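Local structure of alpha-fucosidase (Bifidobacterium bifidum, 2EAB) at residues D17-Y22 and R157-S163; H682-L686 and S706-R710. The protein is a 1,2-alpha-L-fucosidase that probably hydrolyses alpha-1,2-linked L-fucose from glycans, this chain being the catalytic portion of a longer protein. All coordinates share one frame. Residue numbers count along the deposited sequence, not the author numbering.

In the fold
An N-terminal beta domain, a helical catalytic domain with the (alpha/alpha)6-barrel fold of glycoside hydrolase family 95 and a C-terminal beta region form the chain. Contact 1 pairs an edge strand of the N-terminal domain with its neighbour; contact 2 packs a loop on a helix of the catalytic domain. Their centres lie 37 Å apart, their nearest atoms about 28 Å. Calcium is bound by Gly-57, Glu-77, Ser-386 and Leu-393; the Leu-160 side chain of contact 1 is about 12 Å from that of Ser-386. The Leu-686 side chain of contact 2 is about 9 Å from that of Asp-690, seen to bind calcium in a crystal structure of this protein, though no ion is modelled there.

Contact 1. Residues D17-Y22 and R157-S163; sequences DDWLWY and RRDLNLS
Two extended segments run antiparallel, strand axes 4.5 Å apart at 165°. Hydrogen-bonded pairs are Leu-20/Leu-160 (Leu-20 N to Leu-160 O 3.0 Å, Leu-160 N to Leu-20 O 2.8 Å) and Tyr-22/Arg-158 (Tyr-22 N to Arg-158 O 2.8 Å, Arg-158 N to Tyr-22 O 3.0 Å); Trp-19/Asn-161 and Trp-21/Asp-159 are non-hydrogen-bonded; Leu-162 N to Asp-18 O (2.8 Å) extends the pairing. The planar cation of Arg-158 lies flat on the Tyr-22 ring (chi1 m), centres 4.5 Å apart, planes at 19°, an off-centre cation-pi contact, while its NE bonds Gln-24 O; Tyr-22 OH bonds Ala-755 O. Pairing with strand 156-161 makes strand 19-22 an outermost strand of the N-terminal domain's large antiparallel sheet. The Trp-19 indole (chi1 m) meets the Arg-157 guanidinium face, CZ3 to NE 3.4 Å; Asp-159 OD2 lies over the ring. Buried, apolar Leu-20 meets Leu-162, CD1 to CD2 3.6 Å. Where the pairing ends, Asn-161 ND2 donates to Asp-17 OD2 (2.9 Å), salt-bridged to Lys-164, and Ser-163 OG accepts Asp-18 N (2.9 Å).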
ATOM      1  N   ASP A  17     -10.406 -21.844 -10.248  1.00 13.37           N
ATOM      2  CA  ASP A  17     -10.371 -20.622  -9.444  1.00 12.23           C
ATOM      3  C   ASP A  17      -9.385 -20.751  -8.286  1.00 11.55           C
ATOM      4  O   ASP A  17      -9.104 -21.857  -7.814  1.00 11.82           O
ATOM      5  CB  ASP A  17     -11.768 -20.294  -8.901  1.00 12.37           C
ATOM      6  CG  ASP A  17     -12.743 -19.858  -9.985  1.00 12.28           C
ATOM      7  OD1 ASP A  17     -12.330 -19.667 -11.152  1.00 13.87           O
ATOM      8  OD2 ASP A  17     -13.937 -19.698  -9.655  1.00 12.47           O
ATOM      9  N   ASP A  18      -8.862 -19.610  -7.835  1.00 10.70           N
ATOM     10  CA  ASP A  18      -7.957 -19.565  -6.689  1.00 10.10           C
ATOM     11  C   ASP A  18      -8.762 -19.412  -5.406  1.00  9.81           C
ATOM     12  O   ASP A  18      -9.503 -18.444  -5.257  1.00  9.92           O
ATOM     13  CB  ASP A  18      -6.988 -18.386  -6.818  1.00 10.08           C
ATOM     14  CG  ASP A  18      -6.163 -18.434  -8.094  1.00 10.07           C
ATOM     15  OD1 ASP A  18      -5.681 -19.522  -8.478  1.00 10.16           O
ATOM     16  OD2 ASP A  18      -5.984 -17.363  -8.709  1.00 10.14           O
ATOM     17  N   TRP A  19      -8.600 -20.363  -4.487  1.00  9.94           N
ATOM     18  CA  TRP A  19      -9.331 -20.361  -3.223  1.00  9.70           C
ATOM     19  C   TRP A  19      -8.418 -20.369  -2.010  1.00  9.71           C
ATOM     20  O   TRP A  19      -7.433 -21.104  -1.964  1.00 10.07           O
ATOM     21  CB  TRP A  19     -10.174 -21.629  -3.106  1.00 10.33           C
ATOM     22  CG  TRP A  19     -11.429 -21.702  -3.896  1.00 10.58           C
ATOM     23  CD1 TRP A  19     -11.817 -20.905  -4.933  1.00 11.48           C
ATOM     24  CD2 TRP A  19     -12.455 -22.682  -3.735  1.00 11.30           C
ATOM     25  NE1 TRP A  19     -13.041 -21.314  -5.412  1.00 11.98           N
ATOM     26  CE2 TRP A  19     -13.452 -22.407  -4.694  1.00 11.60           C
ATOM     27  CE3 TRP A  19     -12.634 -23.762  -2.858  1.00 11.62           C
ATOM     28  CZ2 TRP A  19     -14.614 -23.177  -4.807  1.00 12.32           C
ATOM     29  CZ3 TRP A  19     -13.788 -24.527  -2.970  1.00 11.65           C
ATOM     30  CH2 TRP A  19     -14.764 -24.227  -3.934  1.00 11.91           C
ATOM     31  N   LEU A  20      -8.777 -19.566  -1.013  1.00  9.52           N
ATOM     32  CA  LEU A  20      -8.417 -19.869   0.370  1.00  9.82           C
ATOM     33  C   LEU A  20      -9.613 -20.642   0.908  1.00  9.49           C
ATOM     34  O   LEU A  20     -10.748 -20.232   0.699  1.00  9.88           O
ATOM     35  CB  LEU A  20      -8.238 -18.602   1.204  1.00  9.52           C
ATOM     36  CG  LEU A  20      -6.999 -17.727   1.023  1.00 11.44           C
ATOM     37  CD1 LEU A  20      -7.032 -16.982  -0.280  1.00 13.45           C
ATOM     38  CD2 LEU A  20      -6.890 -16.741   2.177  1.00 11.54           C
ATOM     39  N   TRP A  21      -9.374 -21.766   1.574  1.00  9.69           N
ATOM     40  CA  TRP A  21     -10.489 -22.576   2.061  1.00  9.93           C
ATOM     41  C   TRP A  21     -10.189 -23.318   3.361  1.00  9.78           C
ATOM     42  O   TRP A  21      -9.036 -23.599   3.681  1.00  9.57           O
ATOM     43  CB  TRP A  21     -11.016 -23.507   0.966  1.00 10.34           C
ATOM     44  CG  TRP A  21     -10.068 -24.573   0.546  1.00 10.57           C
ATOM     45  CD1 TRP A  21      -8.981 -24.436  -0.272  1.00 11.11           C
ATOM     46  CD2 TRP A  21     -10.131 -25.957   0.906  1.00 11.26           C
ATOM     47  NE1 TRP A  21      -8.358 -25.653  -0.435  1.00 11.46           N
ATOM     48  CE2 TRP A  21      -9.046 -26.602   0.276  1.00 11.20           C
ATOM     49  CE3 TRP A  21     -11.000 -26.714   1.706  1.00 11.76           C
ATOM     50  CZ2 TRP A  21      -8.807 -27.974   0.417  1.00 11.42           C
ATOM     51  CZ3 TRP A  21     -10.759 -28.079   1.845  1.00 11.43           C
ATOM     52  CH2 TRP A  21      -9.671 -28.692   1.206  1.00 11.67           C
ATOM     53  N   TYR A  22     -11.255 -23.597   4.114  1.00  9.92           N
ATOM     54  CA  TYR A  22     -11.161 -24.099   5.485  1.00 10.12           C
ATOM     55  C   TYR A  22     -12.296 -25.060   5.763  1.00 10.37           C
ATOM     56  O   TYR A  22     -13.409 -24.863   5.291  1.00 10.25           O
ATOM     57  CB  TYR A  22     -11.198 -22.934   6.497  1.00  9.90           C
ATOM     58  CG  TYR A  22     -10.183 -21.869   6.159  1.00  9.46           C
ATOM     59  CD1 TYR A  22      -8.932 -21.853   6.763  1.00  9.04           C
ATOM     60  CD2 TYR A  22     -10.458 -20.913   5.180  1.00  9.14           C
ATOM     61  CE1 TYR A  22      -7.990 -20.895   6.418  1.00  9.36           C
ATOM     62  CE2 TYR A  22      -9.522 -19.966   4.819  1.00  9.07           C
ATOM     63  CZ  TYR A  22      -8.296 -19.960   5.445  1.00  8.85           C
ATOM     64  OH  TYR A  22      -7.370 -19.019   5.075  1.00  9.40           O
ATOM     65  N   ARG A 157     -17.645 -26.398   4.634  1.00 12.08           N
ATOM     66  CA  ARG A 157     -16.533 -25.680   4.030  1.00 11.98           C
ATOM     67  C   ARG A 157     -16.820 -24.183   4.012  1.00 11.44           C
ATOM     68  O   ARG A 157     -17.946 -23.764   3.759  1.00 11.43           O
ATOM     69  CB  ARG A 157     -16.249 -26.186   2.612  1.00 12.01           C
ATOM     70  CG  ARG A 157     -14.910 -25.714   2.053  1.00 13.00           C
ATOM     71  CD  ARG A 157     -14.720 -26.107   0.597  1.00 13.40           C
ATOM     72  NE  ARG A 157     -15.677 -25.443  -0.285  1.00 16.42           N
ATOM     73  CZ  ARG A 157     -16.617 -26.069  -0.989  1.00 17.56           C
ATOM     74  NH1 ARG A 157     -16.737 -27.390  -0.933  1.00 18.74           N
ATOM     75  NH2 ARG A 157     -17.438 -25.370  -1.761  1.00 18.06           N
ATOM     76  N   ARG A 158     -15.796 -23.385   4.301  1.00 11.04           N
ATOM     77  CA  ARG A 158     -15.839 -21.957   4.014  1.00 10.73           C
ATOM     78  C   ARG A 158     -14.658 -21.621   3.119  1.00 10.48           C
ATOM     79  O   ARG A 158     -13.578 -22.201   3.250  1.00 10.37           O
ATOM     80  CB  ARG A 158     -15.848 -21.109   5.292  1.00 10.89           C
ATOM     81  CG  ARG A 158     -14.569 -21.153   6.106  1.00 10.36           C
ATOM     82  CD  ARG A 158     -14.753 -20.458   7.439  1.00 10.01           C
ATOM     83  NE  ARG A 158     -13.531 -20.470   8.233  1.00  9.51           N
ATOM     84  CZ  ARG A 158     -12.683 -19.449   8.344  1.00  9.17           C
ATOM     85  NH1 ARG A 158     -12.905 -18.300   7.713  1.00  9.80           N
ATOM     86  NH2 ARG A 158     -11.605 -19.580   9.095  1.00  9.45           N
ATOM     87  N   ASP A 159     -14.880 -20.706   2.184  1.00 10.42           N
ATOM     88  CA  ASP A 159     -13.821 -20.330   1.266  1.00 10.49           C
ATOM     89  C   ASP A 159     -13.891 -18.868   0.865  1.00  9.99           C
ATOM     90  O   ASP A 159     -14.906 -18.187   1.055  1.00 10.01           O
ATOM     91  CB  ASP A 159     -13.820 -21.236   0.022  1.00 11.14           C
ATOM     92  CG  ASP A 159     -14.995 -20.974  -0.897  1.00 13.65           C
ATOM     93  OD1 ASP A 159     -15.078 -19.862  -1.463  1.00 16.35           O
ATOM     94  OD2 ASP A 159     -15.827 -21.885  -1.065  1.00 16.25           O
ATOM     95  N   LEU A 160     -12.778 -18.401   0.316  1.00  9.35           N
ATOM     96  CA  LEU A 160     -12.707 -17.117  -0.347  1.00  9.09           C
ATOM     97  C   LEU A 160     -12.210 -17.383  -1.752  1.00  8.86           C
ATOM     98  O   LEU A 160     -11.091 -17.857  -1.945  1.00  9.03           O
ATOM     99  CB  LEU A 160     -11.768 -16.163   0.395  1.00  9.36           C
ATOM    100  CG  LEU A 160     -11.708 -14.720  -0.119  1.00  8.99           C
ATOM    101  CD1 LEU A 160     -13.050 -14.015   0.034  1.00 10.11           C
ATOM    102  CD2 LEU A 160     -10.618 -13.943   0.604  1.00  9.29           C
ATOM    103  N   ASN A 161     -13.076 -17.110  -2.719  1.00  8.87           N
ATOM    104  CA  ASN A 161     -12.746 -17.289  -4.117  1.00  9.05           C
ATOM    105  C   ASN A 161     -12.123 -15.998  -4.628  1.00  8.87           C
ATOM    106  O   ASN A 161     -12.828 -15.030  -4.924  1.00  9.20           O
ATOM    107  CB  ASN A 161     -14.000 -17.652  -4.918  1.00  9.28           C
ATOM    108  CG  ASN A 161     -13.688 -18.044  -6.346  1.00  9.95           C
ATOM    109  OD1 ASN A 161     -12.700 -17.598  -6.930  1.00 10.28           O
ATOM    110  ND2 ASN A 161     -14.543 -18.884  -6.922  1.00 10.37           N
ATOM    111  N   LEU A 162     -10.796 -15.995  -4.722  1.00  8.85           N
ATOM    112  CA  LEU A 162     -10.062 -14.802  -5.134  1.00  8.91           C
ATOM    113  C   LEU A 162     -10.345 -14.451  -6.587  1.00  8.99           C
ATOM    114  O   LEU A 162     -10.281 -13.287  -6.972  1.00  9.28           O
ATOM    115  CB  LEU A 162      -8.553 -14.981  -4.936  1.00  8.79           C
ATOM    116  CG  LEU A 162      -8.013 -15.391  -3.566  1.00  9.18           C
ATOM    117  CD1 LEU A 162      -6.492 -15.398  -3.609  1.00 10.58           C
ATOM    118  CD2 LEU A 162      -8.514 -14.467  -2.461  1.00  9.76           C
ATOM    119  N   SER A 163     -10.655 -15.468  -7.389  1.00  9.49           N
ATOM    120  CA  SER A 163     -10.894 -15.286  -8.821  1.00  9.92           C
ATOM    121  C   SER A 163     -12.224 -14.604  -9.122  1.00 10.44           C
ATOM    122  O   SER A 163     -12.328 -13.809 -10.061  1.00 10.48           O
ATOM    123  CB  SER A 163     -10.831 -16.631  -9.544  1.00 10.17           C
ATOM    124  OG  SER A 163      -9.589 -17.268  -9.316  1.00  9.84           O
TER

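Contact 2. Residues H682-L686 and S706-R710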
ATOM      1  N   HIS A 682      18.411   4.150   5.242  1.00  6.50           N
ATOM      2  CA  HIS A 682      19.417   4.623   4.300  1.00  6.35           C
ATOM      3  C   HIS A 682      19.495   3.811   3.003  1.00  6.27           C
ATOM      4  O   HIS A 682      20.327   4.108   2.136  1.00  6.73           O
ATOM      5  CB  HIS A 682      20.784   4.651   4.982  1.00  6.64           C
ATOM      6  CG  HIS A 682      21.261   3.309   5.441  1.00  7.25           C
ATOM      7  ND1 HIS A 682      20.467   2.441   6.160  1.00  8.03           N
ATOM      8  CD2 HIS A 682      22.461   2.700   5.303  1.00  7.71           C
ATOM      9  CE1 HIS A 682      21.157   1.348   6.431  1.00  8.25           C
ATOM     10  NE2 HIS A 682      22.370   1.480   5.922  1.00  8.26           N
ATOM     11  N   LEU A 683      18.632   2.808   2.856  1.00  6.35           N
ATOM     12  CA  LEU A 683      18.654   1.973   1.658  1.00  6.45           C
ATOM     13  C   LEU A 683      17.478   2.206   0.710  1.00  6.44           C
ATOM     14  O   LEU A 683      17.271   1.433  -0.221  1.00  6.50           O
ATOM     15  CB  LEU A 683      18.784   0.490   2.025  1.00  6.90           C
ATOM     16  CG  LEU A 683      20.068   0.103   2.770  1.00  7.26           C
ATOM     17  CD1 LEU A 683      20.080  -1.384   3.038  1.00  8.12           C
ATOM     18  CD2 LEU A 683      21.332   0.528   2.018  1.00  9.26           C
ATOM     19  N   LEU A 684      16.735   3.293   0.908  1.00  6.16           N
ATOM     20  CA  LEU A 684      15.608   3.601   0.032  1.00  6.64           C
ATOM     21  C   LEU A 684      16.028   3.899  -1.406  1.00  6.58           C
ATOM     22  O   LEU A 684      15.210   3.796  -2.323  1.00  6.39           O
ATOM     23  CB  LEU A 684      14.765   4.740   0.609  1.00  6.48           C
ATOM     24  CG  LEU A 684      14.207   4.484   2.011  1.00  6.37           C
ATOM     25  CD1 LEU A 684      13.299   5.635   2.424  1.00  7.05           C
ATOM     26  CD2 LEU A 684      13.468   3.145   2.110  1.00  6.73           C
ATOM     27  N   GLY A 685      17.296   4.255  -1.596  1.00  6.48           N
ATOM     28  CA  GLY A 685      17.853   4.441  -2.936  1.00  6.61           C
ATOM     29  C   GLY A 685      18.037   3.145  -3.713  1.00  6.58           C
ATOM     30  O   GLY A 685      18.112   3.162  -4.948  1.00  7.01           O
ATOM     31  N   LEU A 686      18.148   2.033  -2.980  1.00  6.44           N
ATOM     32  CA  LEU A 686      18.184   0.678  -3.542  1.00  6.73           C
ATOM     33  C   LEU A 686      16.776   0.172  -3.868  1.00  6.43           C
ATOM     34  O   LEU A 686      16.539  -0.395  -4.941  1.00  6.73           O
ATOM     35  CB  LEU A 686      18.875  -0.283  -2.566  1.00  7.04           C
ATOM     36  CG  LEU A 686      18.713  -1.783  -2.849  1.00  7.38           C
ATOM     37  CD1 LEU A 686      19.479  -2.194  -4.089  1.00  7.34           C
ATOM     38  CD2 LEU A 686      19.164  -2.608  -1.659  1.00  7.42           C
ATOM     39  N   SER A 706      25.635  -3.645   3.405  1.00  8.23           N
ATOM     40  CA  SER A 706      24.699  -3.062   4.366  1.00  7.84           C
ATOM     41  C   SER A 706      23.557  -4.015   4.705  1.00  7.88           C
ATOM     42  O   SER A 706      23.210  -4.179   5.880  1.00  7.97           O
ATOM     43  CB  SER A 706      24.136  -1.744   3.837  1.00  7.99           C
ATOM     44  OG  SER A 706      25.123  -0.733   3.854  1.00  8.31           O
ATOM     45  N   LEU A 707      22.966  -4.626   3.678  1.00  7.81           N
ATOM     46  CA  LEU A 707      21.887  -5.589   3.868  1.00  8.18           C
ATOM     47  C   LEU A 707      22.322  -6.798   4.686  1.00  8.52           C
ATOM     48  O   LEU A 707      21.577  -7.261   5.546  1.00  8.56           O
ATOM     49  CB  LEU A 707      21.338  -6.061   2.522  1.00  8.28           C
ATOM     50  CG  LEU A 707      20.451  -5.092   1.740  1.00  7.80           C
ATOM     51  CD1 LEU A 707      20.246  -5.616   0.337  1.00  8.29           C
ATOM     52  CD2 LEU A 707      19.110  -4.879   2.428  1.00  8.12           C
ATOM     53  N   ARG A 708      23.521  -7.313   4.412  1.00  8.67           N
ATOM     54  CA  ARG A 708      24.015  -8.487   5.131  1.00  9.74           C
ATOM     55  C   ARG A 708      24.137  -8.210   6.627  1.00  9.44           C
ATOM     56  O   ARG A 708      23.692  -9.021   7.442  1.00  9.64           O
ATOM     57  CB  ARG A 708      25.342  -8.994   4.557  1.00  9.93           C
ATOM     58  CG  ARG A 708      25.206  -9.706   3.212  1.00 10.82           C
ATOM     59  CD  ARG A 708      26.458 -10.502   2.847  1.00 12.17           C
ATOM     60  NE  ARG A 708      27.680  -9.703   2.933  1.00 16.24           N
ATOM     61  CZ  ARG A 708      28.174  -8.954   1.950  1.00 17.08           C
ATOM     62  NH1 ARG A 708      27.557  -8.884   0.777  1.00 17.78           N
ATOM     63  NH2 ARG A 708      29.296  -8.271   2.143  1.00 17.40           N
ATOM     64  N   TYR A 709      24.721  -7.069   6.986  1.00  9.66           N
ATOM     65  CA  TYR A 709      24.819  -6.701   8.394  1.00  9.87           C
ATOM     66  C   TYR A 709      23.444  -6.569   9.047  1.00  9.80           C
ATOM     67  O   TYR A 709      23.248  -7.002  10.182  1.00  9.91           O
ATOM     68  CB  TYR A 709      25.602  -5.405   8.574  1.00 10.39           C
ATOM     69  CG  TYR A 709      27.105  -5.553   8.520  1.00 11.14           C
ATOM     70  CD1 TYR A 709      27.802  -6.212   9.537  1.00 12.69           C
ATOM     71  CD2 TYR A 709      27.837  -5.002   7.471  1.00 11.40           C
ATOM     72  CE1 TYR A 709      29.193  -6.336   9.495  1.00 12.96           C
ATOM     73  CE2 TYR A 709      29.223  -5.118   7.420  1.00 12.38           C
ATOM     74  CZ  TYR A 709      29.897  -5.785   8.434  1.00 12.55           C
ATOM     75  OH  TYR A 709      31.269  -5.903   8.391  1.00 13.54           O
ATOM     76  N   ARG A 710      22.489  -5.976   8.334  1.00  9.55           N
ATOM     77  CA  ARG A 710      21.157  -5.775   8.902  1.00  9.80           C
ATOM     78  C   ARG A 710      20.325  -7.053   9.016  1.00  9.89           C
ATOM     79  O   ARG A 710      19.521  -7.182   9.940  1.00 10.90           O
ATOM     80  CB  ARG A 710      20.376  -4.733   8.106  1.00  9.65           C
ATOM     81  CG  ARG A 710      19.539  -3.800   8.976  1.00 12.91           C
ATOM     82  CD  ARG A 710      20.410  -2.787   9.713  1.00  9.39           C
ATOM     83  NE  ARG A 710      19.829  -1.444   9.673  1.00  8.50           N
ATOM     84  CZ  ARG A 710      20.532  -0.318   9.590  1.00  8.00           C
ATOM     85  NH1 ARG A 710      21.861  -0.345   9.547  1.00  8.57           N
ATOM     86  NH2 ARG A 710      19.891   0.846   9.539  1.00  8.01           N
TER
HETATM   87  O   HOH W   1      24.797   0.001   6.452  1.00  7.67           O
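His-682, first residue of its segment, has its side chain in the p rotamer, which brings the imidazole up to the helix. A water joins the segments here, 2.9 Å from His-682 NE2 and 2.7 Å from Ser-706 OG, linking an imidazole nitrogen and a hydroxyl too far apart for a direct bond (4.1 Å between these same atoms). Ser-706 OG also takes a hydrogen bond from Ile-650 N. His-682 CE1 sits over one face of the Arg-710 guanidinium, 3.4 Å from Arg-710 NH2, while that arginine's charge is met by Glu-652 and its NE bonds His-679 O. Leu-683 supplies the first apolar contact, CD1 to Leu-707 CD2 3.7 Å, with its CD2 4.0 Å from Ser-706 CB. The chain then turns, Leu-686 N bonding Leu-683 O at 3.0 Å, so that Leu-686 points back to the helix and its CD2 meets Leu-707 CD1 at 3.8 Å. Leu-707 is thus packed by two leucines three residues apart. Within the helical family 95 catalytic domain, the loop so packs on helix 697-711; helix 722-734 touches Leu-686 through Ser-731 and Leu-707 through Trp-732, while helix 577-596 sets Thr-577 on His-682 and Tyr-578 and Leu-582 on Leu-684.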